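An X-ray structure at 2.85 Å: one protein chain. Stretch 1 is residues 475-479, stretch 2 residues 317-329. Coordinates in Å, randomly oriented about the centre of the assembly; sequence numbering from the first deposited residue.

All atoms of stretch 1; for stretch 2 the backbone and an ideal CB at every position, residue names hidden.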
# COMPACT_ATOMS: atom_id res chain seq x y z
N ASP A 475 -3.29 2.08 14.80
CA ASP A 475 -2.68 3.24 14.16
C ASP A 475 -3.16 3.27 12.71
O ASP A 475 -3.15 4.31 12.05
CB ASP A 475 -1.16 3.14 14.20
CG ASP A 475 -0.60 3.40 15.59
OD1 ASP A 475 -1.37 3.80 16.49
OD2 ASP A 475 0.63 3.21 15.77
N ARG A 476 -3.59 2.11 12.25
CA ARG A 476 -4.02 1.88 10.88
C ARG A 476 -5.51 2.17 10.70
O ARG A 476 -6.13 1.67 9.77
CB ARG A 476 -3.66 0.46 10.44
CG ARG A 476 -2.25 0.30 9.88
CD ARG A 476 -1.61 1.62 9.51
NE ARG A 476 -0.15 1.53 9.40
CZ ARG A 476 0.62 2.55 9.06
NH1 ARG A 476 0.09 3.73 8.78
NH2 ARG A 476 1.93 2.40 8.99
N THR A 477 -6.11 2.86 11.68
CA THR A 477 -7.46 3.39 11.51
C THR A 477 -7.50 4.91 11.69
O THR A 477 -6.49 5.54 12.03
CB THR A 477 -8.43 2.78 12.55
OG1 THR A 477 -8.12 3.28 13.86
CG2 THR A 477 -8.34 1.26 12.55
N ASP A 478 -8.66 5.50 11.45
CA ASP A 478 -8.90 6.92 11.71
C ASP A 478 -9.64 7.16 13.03
O ASP A 478 -10.01 8.28 13.34
CB ASP A 478 -9.68 7.55 10.56
CG ASP A 478 -8.85 7.70 9.31
OD1 ASP A 478 -7.62 7.90 9.44
OD2 ASP A 478 -9.42 7.60 8.20
N ALA A 479 -9.87 6.09 13.78
CA ALA A 479 -10.72 6.15 14.97
C ALA A 479 -9.99 6.68 16.20
O ALA A 479 -8.80 6.45 16.38
CB ALA A 479 -11.27 4.76 15.26
N UNK A 317 12.64 0.06 9.33
CA UNK A 317 12.02 -1.25 9.40
C UNK A 317 10.50 -1.22 9.59
O UNK A 317 9.88 -2.28 9.69
CB UNK A 317 12.66 -2.04 10.54
N UNK A 318 9.89 -0.04 9.64
CA UNK A 318 8.44 0.04 9.77
C UNK A 318 7.77 -0.77 8.66
O UNK A 318 8.09 -0.62 7.49
CB UNK A 318 7.97 1.50 9.73
N UNK A 319 6.82 -1.62 9.03
CA UNK A 319 6.15 -2.44 8.04
C UNK A 319 4.79 -1.84 7.73
O UNK A 319 3.85 -1.97 8.51
CB UNK A 319 6.01 -3.88 8.53
N UNK A 320 4.69 -1.22 6.55
CA UNK A 320 3.48 -0.52 6.14
C UNK A 320 2.69 -1.34 5.14
O UNK A 320 3.26 -1.91 4.21
CB UNK A 320 3.83 0.85 5.54
N UNK A 321 1.38 -1.40 5.33
CA UNK A 321 0.50 -2.06 4.37
C UNK A 321 -0.68 -1.14 4.07
O UNK A 321 -1.16 -0.45 4.96
CB UNK A 321 0.02 -3.41 4.90
N UNK A 322 -1.12 -1.09 2.80
CA UNK A 322 -2.13 -0.09 2.45
C UNK A 322 -3.58 -0.52 2.69
O UNK A 322 -4.44 -0.11 1.91
CB UNK A 322 -1.97 0.29 0.98
N UNK A 323 -3.87 -1.24 3.76
CA UNK A 323 -5.22 -1.71 3.98
C UNK A 323 -6.07 -0.51 4.35
O UNK A 323 -7.10 -0.22 3.72
CB UNK A 323 -5.27 -2.79 5.06
N UNK A 324 -5.62 0.18 5.39
CA UNK A 324 -6.30 1.36 5.89
C UNK A 324 -6.43 2.42 4.81
O UNK A 324 -7.53 2.86 4.49
CB UNK A 324 -5.56 1.93 7.10
N UNK A 325 -5.30 2.84 4.26
CA UNK A 325 -5.29 3.93 3.31
C UNK A 325 -6.16 3.61 2.10
O UNK A 325 -6.91 4.46 1.63
CB UNK A 325 -3.86 4.24 2.87
N UNK A 326 -6.08 2.38 1.61
CA UNK A 326 -6.94 1.96 0.50
C UNK A 326 -8.41 2.19 0.84
O UNK A 326 -9.15 2.79 0.06
CB UNK A 326 -6.70 0.49 0.16
N UNK A 327 -8.82 1.69 2.00
CA UNK A 327 -10.21 1.81 2.41
C UNK A 327 -10.67 3.27 2.49
O UNK A 327 -11.75 3.61 2.00
CB UNK A 327 -10.41 1.13 3.76
N UNK A 328 -9.85 4.11 3.10
CA UNK A 328 -10.16 5.52 3.30
C UNK A 328 -10.33 6.27 1.98
O UNK A 328 -11.39 6.83 1.70
CB UNK A 328 -9.06 6.18 4.13
N UNK A 329 -9.28 6.28 1.17
CA UNK A 329 -9.29 6.97 -0.10
C UNK A 329 -10.47 6.52 -0.96
O UNK A 329 -11.19 7.34 -1.52
CB UNK A 329 -7.97 6.74 -0.84

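Stretch 1 is an irregular loop that offers stretch 2 three things: the long side chain of Arg 476 with its flat guanidinium, the backbone running from Arg 476 to Asp 478, and the carboxylate of Asp 478. Stretch 2 comes in as an extended segment and turns into a helix at 323.

Position 317 lies far from the loop, so the contact sets no rule there; it is Thr 317.

At 318 the CA-to-CB bond points toward stretch 1, yet nothing of it lies within 5.5 Å of the ideal CB. Only a side chain of some length can arrive, and a cationic end would need to find its partner away from the guanidinium. The residue is Arg 318. Its CD comes to 4.1 Å from Arg 476 NH2, an aliphatic approach, while its own guanidinium bonds elsewhere in the structure.

Position 319 points sideways with open space around it, and many residues would do. Gln 319 leads its amide away.

Position 320 matters more. The backbone is extended (phi/psi -103/136), and the ideal CB is 4.2 Å from Arg 476 NH2. A cationic side chain would be a poor neighbour; an acid, or a flat or bulky apolar group, would suit. Phe 320 is found, with chi1 in t. Its CD1 sits 3.3 Å from Arg 476 NH2, over one face of the guanidinium, while that nitrogen lies near the plane of the ring, at its edge. The arrangement is therefore edge of ring to face of guanidinium, and the two planes are not stacked.

At 321 CB points sideways and touches nothing, leaving the choice to local needs. Thr 321 shares a hydrogen bond with the side chain at 323, OG1 to ND1 of that residue, 2.7 Å. Position 322 points away, just before the helix, and its phi of -87° admits proline: Pro 322 takes the N-cap position. At 323, the first helical residue, a side chain can turn from the loop, and His 323, the partner of Thr 321, does so.

Position 324 is the centre of the contact. Its CA is 5.5 Å from the CA of Arg 476, its CB points toward the loop, and the ideal CB lies only 2.7 Å from Arg 476 O, tighter than a sound contact. A flat side chain able to lie along the backbone and reach the acid beyond would suit; a long polar one might also reach it. His 324, chi1 in t, places Arg 476 C and Thr 477 CA over one face of its ring and brings NE2 to 3.2 Å from Asp 478 OD1, at the ring's edge.

Positions 325, 326 and 327 make no contact: Leu 325, Asn 326 and Cys 327.

One helical turn after 324, position 328 again points toward stretch 1, its ideal CB 4.3 Å from Asp 478 OD2. A small polar or compact branched residue would fit. Val 328 puts CG2 3.3 Å from Asp 478 OD2, packing without a polar bond. Position 329 is out of reach; it is Ile 329.

Stretch 2 (317-329) TRQFTPHHLNCVI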
# COMPACT_ATOMS: atom_id res chain seq x y z
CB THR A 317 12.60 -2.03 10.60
OG1 THR A 317 12.40 -1.27 11.80
CG2 THR A 317 14.08 -2.28 10.41
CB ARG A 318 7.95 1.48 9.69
CG ARG A 318 6.46 1.61 9.37
CD ARG A 318 5.78 2.54 10.35
NE ARG A 318 6.55 3.77 10.46
CZ ARG A 318 6.73 4.44 11.59
NH1 ARG A 318 6.20 4.04 12.73
NH2 ARG A 318 7.46 5.54 11.57
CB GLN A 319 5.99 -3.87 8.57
CG GLN A 319 7.32 -4.54 8.84
CD GLN A 319 7.20 -5.92 9.45
OE1 GLN A 319 6.25 -6.22 10.17
NE2 GLN A 319 8.17 -6.78 9.16
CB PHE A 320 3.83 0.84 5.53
CG PHE A 320 2.66 1.54 4.91
CD1 PHE A 320 1.86 2.39 5.67
CD2 PHE A 320 2.35 1.36 3.57
CE1 PHE A 320 0.77 3.04 5.10
CE2 PHE A 320 1.26 2.00 2.99
CZ PHE A 320 0.47 2.84 3.76
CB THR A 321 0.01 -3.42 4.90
OG1 THR A 321 -0.80 -3.23 6.07
CG2 THR A 321 1.20 -4.31 5.25
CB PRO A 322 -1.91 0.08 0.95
CG PRO A 322 -1.53 -1.30 0.50
CD PRO A 322 -0.69 -1.87 1.62
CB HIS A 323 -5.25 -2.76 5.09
CG HIS A 323 -4.48 -4.00 4.75
ND1 HIS A 323 -3.11 -4.08 4.85
CD2 HIS A 323 -4.91 -5.21 4.33
CE1 HIS A 323 -2.72 -5.29 4.49
NE2 HIS A 323 -3.79 -6.00 4.17
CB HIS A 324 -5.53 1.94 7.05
CG HIS A 324 -6.01 3.28 7.48
ND1 HIS A 324 -5.17 4.36 7.64
CD2 HIS A 324 -7.26 3.74 7.76
CE1 HIS A 324 -5.87 5.41 8.02
NE2 HIS A 324 -7.14 5.06 8.09
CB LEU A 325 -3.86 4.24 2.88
CG LEU A 325 -3.67 5.56 2.14
CD1 LEU A 325 -4.23 6.72 2.93
CD2 LEU A 325 -2.20 5.78 1.84
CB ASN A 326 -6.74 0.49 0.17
CG ASN A 326 -5.48 0.23 -0.62
OD1 ASN A 326 -4.62 1.10 -0.76
ND2 ASN A 326 -5.36 -0.98 -1.14
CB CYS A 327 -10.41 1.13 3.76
SG CYS A 327 -12.12 1.11 4.29
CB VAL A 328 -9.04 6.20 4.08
CG1 VAL A 328 -9.21 7.71 4.06
CG2 VAL A 328 -9.00 5.67 5.50
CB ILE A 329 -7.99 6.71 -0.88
CG1 ILE A 329 -6.84 7.49 -0.26
CG2 ILE A 329 -8.16 7.09 -2.35
CD1 ILE A 329 -5.50 7.26 -0.92
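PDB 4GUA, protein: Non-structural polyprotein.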